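Papillomavirus transcription factor E2 (Human papillomavirus type 18, PDB 1QQH) regulates viral transcription and probably replication, the fragment here being the larger part of its N-terminal activation domain. Local coordinates at residues A[9-14]-A[42-46]; A[21-25]-A[140-144]; A[86-90]-A[129-134]. The protein carries 1 engineered substitution. All coordinates share one frame. Numbering follows the deposited sequence.

Contacts 1 and 3 reach the antiparallel sheet of the activation domain, while contact 2 joins two irregular segments, the loop after helix 3-19 and the end of the fragment. Contact 1 sets helix 3-19 against the start of strand 45-56 and is mainly apolar, with a second subunit close to the helix. Contact 2, about 16 Å away between centres, is the most polar of the three, with hydrogen bonds passing directly between its segments. Contact 3 lies across the chain's centre from contact 1. There a water links the backbones while aliphatic side chains pack. Each contact is partly buried, but contact 2 has the most exposed residues.

Contact 1: residues A[9-14]-A[42-46]; sequences ELQMAL and THCFK
Residues 9-14 form regular helix in the middle of helix 3-19, with Ala13 N bonded to Glu9 O and Leu14 N to Leu10 O. Segment 42-46 leads from a loop into strand 45-56, and the closest CA atoms are those of Leu10 and His43, 8.1 Å apart. His43 has positive phi (64/17), and its m rotamer brings NE2 to 2.8 Å from Glu9 OE1, at an angle too poor for a hydrogen bond; the Glu9 side chain is extended. Cys44 turns its side chain away from the helix. Phe45, extended and with an m rotamer, directs its ring at the helix: its CE2 lies 3.9 Å from Leu10 CD1, and its CZ lies 3.8 Å from Ala13 CB and 3.5 Å from Leu14 CD2. Trp37 and Trp81 meet the same ring, so the phenylalanine sits in an aromatic cluster between helix and sheet. Lys46 folds back, NZ donating to Cys44 O at 3.2 Å and also bonding the carbonyls of Leu36, Thr39 and Pro41. Leu10 and Leu14 pack as well against the second subunit. Helix and strand are therefore held chiefly by apolar burial of one aromatic ring, with a close polar approach at the exposed end.

Contact 2: residues A[21-25]-A[140-144]; sequences AYKTE and DDTVS. Engineered in segment 21-25: Ala21 (natural residue Arg).
Two hydrogen bonds join the segments: Tyr22 OH donates to Asp141 O at 2.7 Å, and Ser144 N donates to Glu25 OE2 at 2.9 Å. The Glu25 carboxylate is shared, since it also makes salt bridges with Lys47 and Lys83 and accepts from the Tyr73 hydroxyl; Lys83 in turn bonds Ser144 OG and Thr142 O. Tyr22 and Glu25 both take m rotamers at chi1, which bring the ends of their side chains to the tail. They occupy the first and last positions of a type I beta turn, closed by Glu25 N to Tyr22 O at 2.9 Å. The facing segment opens with an Asx turn, Thr142 N donating to Asp140 OD1 at 2.9 Å, then runs extended through Thr142 and Val143 to the C-terminal carboxylate of Ser144. This joins the loop after helix 3-19 to the end of the fragment, with CA atoms 5.8 Å apart for Tyr22 and Val143 and 6.0 Å for Glu25 and Ser144. Val143, a t rotamer, packs against Tyr22, Glu25 and the engineered Ala21: its CG2 is 3.7 Å from Tyr22 CD2 and 4.2 Å from Ala21 CB, and its CG1 is 3.5 Å from Glu25 CG.

Contact 3: residues A[86-90]-A[129-134]; sequences TCVSH and IDCNDS
Thr86 leads into the end of strand 81-89, where residues 87-89 are extended; segment 129-134 is a loop that doubles back alongside it. Cys87 approaches first, its CB 4.1 Å from Ser134 OG. Val88, a t rotamer, sets CG1 3.5 Å from CD1 of Ile129, and this aliphatic pair is backed by Phe124. Ser89 comes closest to Ser134, their CA atoms 4.3 Å and their CB atoms 3.6 Å apart; Ser89 CA also rests 3.8 Å from Ile129 CG2. His90 leaves the strand (-68/-25), its CA 5.4 Å from that of Asp130. Its backbone N donates to a water at 2.9 Å, and that water lies 2.7 Å from Asp130 O and 2.6 Å from Asp133 O, spanning the mouth of the loop. His90 CB lies 3.8 Å from Ile129 O, and with chi1 in t the ring stacks on Trp120. Within the loop, Cys131 has positive phi (35/-150), and Asp133 N donates to Cys131 SG at 3.4 Å. The pattern is that of a loop connecting short strands at the edge of an antiparallel sheet, returning from strand 127-128 to strand 134-136, which pairs with strand 81-89.

Contact 1: residues A[9-14]-A[42-46]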
ATOM      1  N   GLU A   9      10.384   3.928  -9.360  1.00 67.22           N
ATOM      2  CA  GLU A   9      11.165   4.241  -8.170  1.00 64.29           C
ATOM      3  C   GLU A   9      10.333   3.925  -6.932  1.00 60.85           C
ATOM      4  O   GLU A   9      10.799   3.274  -5.993  1.00 60.19           O
ATOM      5  CB  GLU A   9      11.555   5.721  -8.188  1.00 66.17           C
ATOM      6  CG  GLU A   9      12.520   6.141  -7.094  1.00 69.33           C
ATOM      7  CD  GLU A   9      13.094   7.531  -7.328  1.00 71.60           C
ATOM      8  OE1 GLU A   9      13.946   7.967  -6.524  1.00 72.85           O
ATOM      9  OE2 GLU A   9      12.693   8.190  -8.317  1.00 72.47           O
ATOM     10  N   LEU A  10       9.088   4.387  -6.946  1.00 57.28           N
ATOM     11  CA  LEU A  10       8.170   4.161  -5.842  1.00 54.00           C
ATOM     12  C   LEU A  10       7.989   2.667  -5.588  1.00 52.77           C
ATOM     13  O   LEU A  10       8.018   2.210  -4.446  1.00 51.77           O
ATOM     14  CB  LEU A  10       6.819   4.810  -6.154  1.00 51.35           C
ATOM     15  CG  LEU A  10       5.698   4.589  -5.141  1.00 50.22           C
ATOM     16  CD1 LEU A  10       6.146   5.058  -3.776  1.00 48.04           C
ATOM     17  CD2 LEU A  10       4.445   5.330  -5.588  1.00 49.32           C
ATOM     18  N   GLN A  11       7.811   1.907  -6.662  1.00 52.50           N
ATOM     19  CA  GLN A  11       7.620   0.470  -6.540  1.00 52.22           C
ATOM     20  C   GLN A  11       8.810  -0.206  -5.866  1.00 51.57           C
ATOM     21  O   GLN A  11       8.639  -1.039  -4.977  1.00 50.53           O
ATOM     22  CB  GLN A  11       7.400  -0.153  -7.908  1.00 54.06           C
ATOM     23  CG  GLN A  11       6.535  -1.382  -7.838  1.00 56.47           C
ATOM     24  CD  GLN A  11       5.112  -1.034  -7.466  1.00 57.07           C
ATOM     25  OE1 GLN A  11       4.414  -0.351  -8.220  1.00 58.30           O
ATOM     26  NE2 GLN A  11       4.672  -1.493  -6.297  1.00 56.80           N
ATOM     27  N   MET A  12      10.016   0.142  -6.299  1.00 50.59           N
ATOM     28  CA  MET A  12      11.203  -0.442  -5.701  1.00 50.56           C
ATOM     29  C   MET A  12      11.275  -0.070  -4.226  1.00 48.29           C
ATOM     30  O   MET A  12      11.585  -0.913  -3.381  1.00 47.19           O
ATOM     31  CB  MET A  12      12.464   0.021  -6.430  1.00 54.30           C
ATOM     32  CG  MET A  12      12.650  -0.640  -7.796  1.00 59.83           C
ATOM     33  SD  MET A  12      12.436  -2.462  -7.734  1.00 65.52           S
ATOM     34  CE  MET A  12      13.963  -2.966  -6.854  1.00 63.47           C
ATOM     35  N   ALA A  13      10.973   1.189  -3.918  1.00 45.71           N
ATOM     36  CA  ALA A  13      10.994   1.650  -2.533  1.00 42.32           C
ATOM     37  C   ALA A  13      10.032   0.805  -1.706  1.00 40.76           C
ATOM     38  O   ALA A  13      10.376   0.341  -0.616  1.00 40.46           O
ATOM     39  CB  ALA A  13      10.597   3.118  -2.463  1.00 41.85           C
ATOM     40  N   LEU A  14       8.825   0.606  -2.231  1.00 38.57           N
ATOM     41  CA  LEU A  14       7.819  -0.189  -1.539  1.00 38.36           C
ATOM     42  C   LEU A  14       8.271  -1.644  -1.378  1.00 38.71           C
ATOM     43  O   LEU A  14       7.933  -2.296  -0.392  1.00 36.88           O
ATOM     44  CB  LEU A  14       6.477  -0.120  -2.284  1.00 37.88           C
ATOM     45  CG  LEU A  14       5.716   1.213  -2.218  1.00 37.14           C
ATOM     46  CD1 LEU A  14       4.541   1.181  -3.172  1.00 36.62           C
ATOM     47  CD2 LEU A  14       5.243   1.474  -0.801  1.00 34.88           C
ATOM     48  N   THR A  42      11.112  14.205  -0.257  1.00 43.05           N
ATOM     49  CA  THR A  42      10.978  13.201  -1.300  1.00 45.30           C
ATOM     50  C   THR A  42      11.852  11.992  -1.041  1.00 45.36           C
ATOM     51  O   THR A  42      12.762  12.043  -0.209  1.00 45.83           O
ATOM     52  CB  THR A  42      11.337  13.778  -2.663  1.00 47.26           C
ATOM     53  OG1 THR A  42      12.710  14.187  -2.657  1.00 49.91           O
ATOM     54  CG2 THR A  42      10.450  14.970  -2.974  1.00 50.52           C
ATOM     55  N   HIS A  43      11.563  10.903  -1.752  1.00 45.61           N
ATOM     56  CA  HIS A  43      12.310   9.658  -1.605  1.00 44.89           C
ATOM     57  C   HIS A  43      12.152   9.086  -0.208  1.00 42.39           C
ATOM     58  O   HIS A  43      12.944   8.247   0.215  1.00 43.92           O
ATOM     59  CB  HIS A  43      13.799   9.887  -1.889  1.00 48.73           C
ATOM     60  CG  HIS A  43      14.098  10.204  -3.321  1.00 52.56           C
ATOM     61  ND1 HIS A  43      15.339  10.631  -3.745  1.00 53.98           N
ATOM     62  CD2 HIS A  43      13.321  10.141  -4.429  1.00 54.65           C
ATOM     63  CE1 HIS A  43      15.314  10.817  -5.053  1.00 55.83           C
ATOM     64  NE2 HIS A  43      14.101  10.527  -5.492  1.00 56.31           N
ATOM     65  N   CYS A  44      11.137   9.548   0.511  1.00 38.99           N
ATOM     66  CA  CYS A  44      10.866   9.067   1.861  1.00 36.76           C
ATOM     67  C   CYS A  44       9.391   8.729   2.007  1.00 35.65           C
ATOM     68  O   CYS A  44       8.567   9.150   1.202  1.00 37.10           O
ATOM     69  CB  CYS A  44      11.173  10.143   2.899  1.00 37.15           C
ATOM     70  SG  CYS A  44      12.874  10.644   3.072  1.00 37.25           S
ATOM     71  N   PHE A  45       9.063   7.954   3.029  1.00 32.71           N
ATOM     72  CA  PHE A  45       7.669   7.665   3.312  1.00 32.36           C
ATOM     73  C   PHE A  45       7.441   8.457   4.593  1.00 30.80           C
ATOM     74  O   PHE A  45       8.375   8.710   5.351  1.00 31.56           O
ATOM     75  CB  PHE A  45       7.421   6.160   3.528  1.00 31.55           C
ATOM     76  CG  PHE A  45       7.487   5.352   2.254  1.00 32.60           C
ATOM     77  CD1 PHE A  45       8.577   4.524   1.982  1.00 33.09           C
ATOM     78  CD2 PHE A  45       6.493   5.475   1.293  1.00 32.43           C
ATOM     79  CE1 PHE A  45       8.671   3.839   0.765  1.00 32.22           C
ATOM     80  CE2 PHE A  45       6.580   4.795   0.082  1.00 31.32           C
ATOM     81  CZ  PHE A  45       7.673   3.979  -0.182  1.00 31.32           C
ATOM     82  N   LYS A  46       6.218   8.893   4.819  1.00 31.16           N
ATOM     83  CA  LYS A  46       5.943   9.652   6.020  1.00 30.59           C
ATOM     84  C   LYS A  46       4.498   9.487   6.450  1.00 29.94           C
ATOM     85  O   LYS A  46       3.604   9.322   5.625  1.00 29.12           O
ATOM     86  CB  LYS A  46       6.276  11.135   5.802  1.00 31.99           C
ATOM     87  CG  LYS A  46       5.775  11.742   4.494  1.00 31.01           C
ATOM     88  CD  LYS A  46       6.778  11.564   3.375  1.00 30.88           C
ATOM     89  CE  LYS A  46       6.380  12.365   2.151  1.00 31.76           C
ATOM     90  NZ  LYS A  46       7.315  12.126   1.013  1.00 31.06           N
TER

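Contact 2: residues A[21-25]-A[140-144]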
ATOM      1  N   ALA A  21      11.766  -3.442   8.641  1.00 43.16           N
ATOM      2  CA  ALA A  21      11.226  -3.714   9.958  1.00 43.57           C
ATOM      3  C   ALA A  21       9.902  -3.003  10.192  1.00 44.17           C
ATOM      4  O   ALA A  21       9.259  -3.208  11.220  1.00 44.61           O
ATOM      5  CB  ALA A  21      12.232  -3.293  11.020  1.00 44.68           C
ATOM      6  N   TYR A  22       9.480  -2.174   9.241  1.00 44.06           N
ATOM      7  CA  TYR A  22       8.234  -1.438   9.421  1.00 43.46           C
ATOM      8  C   TYR A  22       7.055  -2.014   8.645  1.00 44.92           C
ATOM      9  O   TYR A  22       5.944  -1.492   8.730  1.00 43.94           O
ATOM     10  CB  TYR A  22       8.454   0.046   9.079  1.00 41.18           C
ATOM     11  CG  TYR A  22       9.645   0.621   9.815  1.00 39.10           C
ATOM     12  CD1 TYR A  22      10.868   0.803   9.166  1.00 37.05           C
ATOM     13  CD2 TYR A  22       9.586   0.863  11.194  1.00 37.91           C
ATOM     14  CE1 TYR A  22      12.004   1.200   9.869  1.00 37.52           C
ATOM     15  CE2 TYR A  22      10.716   1.255  11.908  1.00 37.75           C
ATOM     16  CZ  TYR A  22      11.921   1.418  11.244  1.00 38.25           C
ATOM     17  OH  TYR A  22      13.048   1.765  11.952  1.00 38.11           O
ATOM     18  N   LYS A  23       7.294  -3.106   7.920  1.00 46.16           N
ATOM     19  CA  LYS A  23       6.239  -3.763   7.143  1.00 47.95           C
ATOM     20  C   LYS A  23       5.011  -4.162   7.980  1.00 47.30           C
ATOM     21  O   LYS A  23       3.914  -4.311   7.452  1.00 47.92           O
ATOM     22  CB  LYS A  23       6.802  -4.998   6.429  1.00 49.58           C
ATOM     23  CG  LYS A  23       7.384  -6.067   7.350  1.00 52.76           C
ATOM     24  CD  LYS A  23       8.023  -7.199   6.540  1.00 54.16           C
ATOM     25  CE  LYS A  23       8.694  -8.237   7.434  1.00 55.87           C
ATOM     26  NZ  LYS A  23       9.837  -7.676   8.217  1.00 56.65           N
ATOM     27  N   THR A  24       5.192  -4.323   9.285  1.00 46.80           N
ATOM     28  CA  THR A  24       4.088  -4.699  10.165  1.00 46.06           C
ATOM     29  C   THR A  24       3.204  -3.515  10.553  1.00 45.39           C
ATOM     30  O   THR A  24       2.077  -3.702  11.015  1.00 44.66           O
ATOM     31  CB  THR A  24       4.614  -5.344  11.472  1.00 47.68           C
ATOM     32  OG1 THR A  24       5.280  -6.573  11.163  1.00 49.05           O
ATOM     33  CG2 THR A  24       3.465  -5.630  12.441  1.00 48.08           C
ATOM     34  N   GLU A  25       3.708  -2.295  10.387  1.00 43.27           N
ATOM     35  CA  GLU A  25       2.918  -1.124  10.753  1.00 41.82           C
ATOM     36  C   GLU A  25       1.754  -0.960   9.795  1.00 40.98           C
ATOM     37  O   GLU A  25       1.710  -1.593   8.737  1.00 37.85           O
ATOM     38  CB  GLU A  25       3.762   0.151  10.710  1.00 41.86           C
ATOM     39  CG  GLU A  25       4.965   0.162  11.633  1.00 42.73           C
ATOM     40  CD  GLU A  25       5.720   1.482  11.570  1.00 42.60           C
ATOM     41  OE1 GLU A  25       5.784   2.070  10.468  1.00 41.45           O
ATOM     42  OE2 GLU A  25       6.252   1.918  12.611  1.00 40.38           O
ATOM     43  N   ASP A 140      11.049   7.118  16.700  1.00 45.98           N
ATOM     44  CA  ASP A 140      12.436   6.701  16.513  1.00 47.07           C
ATOM     45  C   ASP A 140      12.433   5.390  15.718  1.00 48.35           C
ATOM     46  O   ASP A 140      11.388   4.984  15.209  1.00 47.46           O
ATOM     47  CB  ASP A 140      13.153   6.542  17.863  1.00 46.15           C
ATOM     48  CG  ASP A 140      12.578   5.422  18.718  1.00 46.93           C
ATOM     49  OD1 ASP A 140      11.577   4.790  18.306  1.00 45.35           O
ATOM     50  OD2 ASP A 140      13.138   5.177  19.819  1.00 44.21           O
ATOM     51  N   ASP A 141      13.586   4.735  15.601  1.00 50.12           N
ATOM     52  CA  ASP A 141      13.674   3.484  14.846  1.00 51.71           C
ATOM     53  C   ASP A 141      12.680   2.404  15.277  1.00 52.25           C
ATOM     54  O   ASP A 141      12.435   1.455  14.535  1.00 51.66           O
ATOM     55  CB  ASP A 141      15.089   2.906  14.914  1.00 52.73           C
ATOM     56  CG  ASP A 141      16.071   3.654  14.034  1.00 54.23           C
ATOM     57  OD1 ASP A 141      15.679   4.088  12.928  1.00 54.31           O
ATOM     58  OD2 ASP A 141      17.243   3.793  14.440  1.00 56.21           O
ATOM     59  N   THR A 142      12.113   2.550  16.470  1.00 53.09           N
ATOM     60  CA  THR A 142      11.151   1.585  16.986  1.00 54.26           C
ATOM     61  C   THR A 142       9.915   1.481  16.094  1.00 55.43           C
ATOM     62  O   THR A 142       9.403   2.492  15.605  1.00 53.88           O
ATOM     63  CB  THR A 142      10.681   1.971  18.410  1.00 54.81           C
ATOM     64  OG1 THR A 142      11.804   1.986  19.297  1.00 54.90           O
ATOM     65  CG2 THR A 142       9.650   0.975  18.926  1.00 55.23           C
ATOM     66  N   VAL A 143       9.446   0.251  15.889  1.00 56.82           N
ATOM     67  CA  VAL A 143       8.258  -0.006  15.083  1.00 58.67           C
ATOM     68  C   VAL A 143       7.022   0.307  15.922  1.00 60.00           C
ATOM     69  O   VAL A 143       7.019   0.097  17.138  1.00 60.38           O
ATOM     70  CB  VAL A 143       8.193  -1.485  14.635  1.00 59.04           C
ATOM     71  CG1 VAL A 143       6.897  -1.754  13.879  1.00 60.06           C
ATOM     72  CG2 VAL A 143       9.384  -1.810  13.756  1.00 60.05           C
ATOM     73  N   SER A 144       5.980   0.817  15.273  1.00 61.36           N
ATOM     74  CA  SER A 144       4.737   1.156  15.961  1.00 62.87           C
ATOM     75  C   SER A 144       3.930  -0.083  16.331  1.00 63.44           C
ATOM     76  O   SER A 144       3.534  -0.190  17.512  1.00 63.92           O
ATOM     77  CB  SER A 144       3.882   2.081  15.090  1.00 63.47           C
ATOM     78  OG  SER A 144       4.489   3.354  14.958  1.00 65.46           O
ATOM     79  OXT SER A 144       3.690  -0.924  15.439  1.00 63.98           O
TER

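Contact 3: residues A[86-90]-A[129-134]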
ATOM      1  N   THR A  86      10.135  14.294  12.599  1.00 35.77           N
ATOM      2  CA  THR A  86      10.390  15.525  11.881  1.00 35.58           C
ATOM      3  C   THR A  86      10.642  16.552  12.968  1.00 35.72           C
ATOM      4  O   THR A  86       9.946  16.572  13.981  1.00 35.28           O
ATOM      5  CB  THR A  86       9.181  15.977  11.046  1.00 34.52           C
ATOM      6  OG1 THR A  86       9.195  15.301   9.785  1.00 35.05           O
ATOM      7  CG2 THR A  86       9.232  17.480  10.812  1.00 36.38           C
ATOM      8  N   CYS A  87      11.652  17.385  12.773  1.00 35.53           N
ATOM      9  CA  CYS A  87      11.956  18.413  13.744  1.00 36.05           C
ATOM     10  C   CYS A  87      11.553  19.767  13.201  1.00 34.33           C
ATOM     11  O   CYS A  87      11.828  20.098  12.048  1.00 32.89           O
ATOM     12  CB  CYS A  87      13.440  18.406  14.083  1.00 38.98           C
ATOM     13  SG  CYS A  87      13.933  16.949  15.001  1.00 43.96           S
ATOM     14  N   VAL A  88      10.893  20.535  14.054  1.00 33.27           N
ATOM     15  CA  VAL A  88      10.410  21.860  13.719  1.00 33.04           C
ATOM     16  C   VAL A  88      11.212  22.931  14.454  1.00 34.03           C
ATOM     17  O   VAL A  88      11.052  23.106  15.661  1.00 33.32           O
ATOM     18  CB  VAL A  88       8.921  22.004  14.114  1.00 31.43           C
ATOM     19  CG1 VAL A  88       8.397  23.365  13.710  1.00 30.20           C
ATOM     20  CG2 VAL A  88       8.101  20.892  13.472  1.00 30.25           C
ATOM     21  N   SER A  89      12.068  23.647  13.732  1.00 33.52           N
ATOM     22  CA  SER A  89      12.856  24.719  14.340  1.00 33.79           C
ATOM     23  C   SER A  89      12.500  26.026  13.642  1.00 33.64           C
ATOM     24  O   SER A  89      11.726  26.030  12.692  1.00 32.05           O
ATOM     25  CB  SER A  89      14.346  24.464  14.159  1.00 34.13           C
ATOM     26  OG  SER A  89      14.709  24.614  12.797  1.00 34.71           O
ATOM     27  N   HIS A  90      13.076  27.127  14.110  1.00 33.17           N
ATOM     28  CA  HIS A  90      12.821  28.430  13.507  1.00 32.07           C
ATOM     29  C   HIS A  90      13.441  28.449  12.110  1.00 31.66           C
ATOM     30  O   HIS A  90      12.996  29.184  11.237  1.00 29.94           O
ATOM     31  CB  HIS A  90      13.418  29.540  14.378  1.00 33.52           C
ATOM     32  CG  HIS A  90      13.142  30.923  13.873  1.00 34.53           C
ATOM     33  ND1 HIS A  90      14.007  31.594  13.034  1.00 35.03           N
ATOM     34  CD2 HIS A  90      12.084  31.746  14.061  1.00 34.63           C
ATOM     35  CE1 HIS A  90      13.491  32.771  12.726  1.00 34.53           C
ATOM     36  NE2 HIS A  90      12.325  32.888  13.335  1.00 35.18           N
ATOM     37  N   ILE A 129       7.843  28.178  18.431  1.00 66.21           N
ATOM     38  CA  ILE A 129       9.201  27.686  18.289  1.00 67.20           C
ATOM     39  C   ILE A 129      10.199  28.723  17.811  1.00 69.26           C
ATOM     40  O   ILE A 129      10.409  28.899  16.613  1.00 69.93           O
ATOM     41  CB  ILE A 129       9.247  26.477  17.340  1.00 65.71           C
ATOM     42  CG1 ILE A 129       8.369  25.360  17.904  1.00 64.87           C
ATOM     43  CG2 ILE A 129      10.676  25.996  17.170  1.00 65.09           C
ATOM     44  CD1 ILE A 129       8.480  24.062  17.164  1.00 65.69           C
ATOM     45  N   ASP A 130      10.810  29.416  18.762  1.00 71.94           N
ATOM     46  CA  ASP A 130      11.820  30.419  18.452  1.00 74.92           C
ATOM     47  C   ASP A 130      13.140  29.840  18.942  1.00 75.94           C
ATOM     48  O   ASP A 130      13.549  28.765  18.502  1.00 76.26           O
ATOM     49  CB  ASP A 130      11.509  31.742  19.168  1.00 76.22           C
ATOM     50  CG  ASP A 130      11.142  31.548  20.631  1.00 77.71           C
ATOM     51  OD1 ASP A 130      11.896  30.858  21.352  1.00 79.11           O
ATOM     52  OD2 ASP A 130      10.099  32.094  21.058  1.00 78.63           O
ATOM     53  N   CYS A 131      13.799  30.552  19.852  1.00 77.01           N
ATOM     54  CA  CYS A 131      15.058  30.095  20.430  1.00 77.64           C
ATOM     55  C   CYS A 131      15.932  29.326  19.440  1.00 76.50           C
ATOM     56  O   CYS A 131      15.900  29.573  18.231  1.00 76.91           O
ATOM     57  CB  CYS A 131      14.761  29.213  21.645  1.00 79.11           C
ATOM     58  SG  CYS A 131      13.595  27.853  21.304  1.00 84.51           S
ATOM     59  N   ASN A 132      16.723  28.399  19.970  1.00 74.71           N
ATOM     60  CA  ASN A 132      17.599  27.575  19.157  1.00 72.99           C
ATOM     61  C   ASN A 132      17.156  26.132  19.281  1.00 70.94           C
ATOM     62  O   ASN A 132      17.858  25.214  18.857  1.00 70.96           O
ATOM     63  CB  ASN A 132      19.049  27.713  19.620  1.00 74.24           C
ATOM     64  CG  ASN A 132      19.672  29.021  19.186  1.00 75.85           C
ATOM     65  OD1 ASN A 132      19.128  30.096  19.444  1.00 76.72           O
ATOM     66  ND2 ASN A 132      20.823  28.940  18.521  1.00 77.11           N
ATOM     67  N   ASP A 133      15.985  25.936  19.874  1.00 68.34           N
ATOM     68  CA  ASP A 133      15.449  24.599  20.048  1.00 66.37           C
ATOM     69  C   ASP A 133      14.473  24.274  18.944  1.00 64.60           C
ATOM     70  O   ASP A 133      14.417  24.951  17.922  1.00 64.55           O
ATOM     71  CB  ASP A 133      14.742  24.462  21.396  1.00 66.80           C
ATOM     72  CG  ASP A 133      15.694  24.576  22.567  1.00 67.41           C
ATOM     73  OD1 ASP A 133      16.739  23.883  22.557  1.00 68.10           O
ATOM     74  OD2 ASP A 133      15.391  25.351  23.499  1.00 66.64           O
ATOM     75  N   SER A 134      13.706  23.219  19.158  1.00 62.83           N
ATOM     76  CA  SER A 134      12.718  22.795  18.191  1.00 61.32           C
ATOM     77  C   SER A 134      11.923  21.650  18.782  1.00 59.97           C
ATOM     78  O   SER A 134      12.380  20.978  19.703  1.00 59.46           O
ATOM     79  CB  SER A 134      13.398  22.332  16.905  1.00 61.49           C
ATOM     80  OG  SER A 134      14.042  21.089  17.090  1.00 60.80           O
TER
HETATM   81  O   HOH W   1      14.543  27.214  16.557  1.00 41.29           O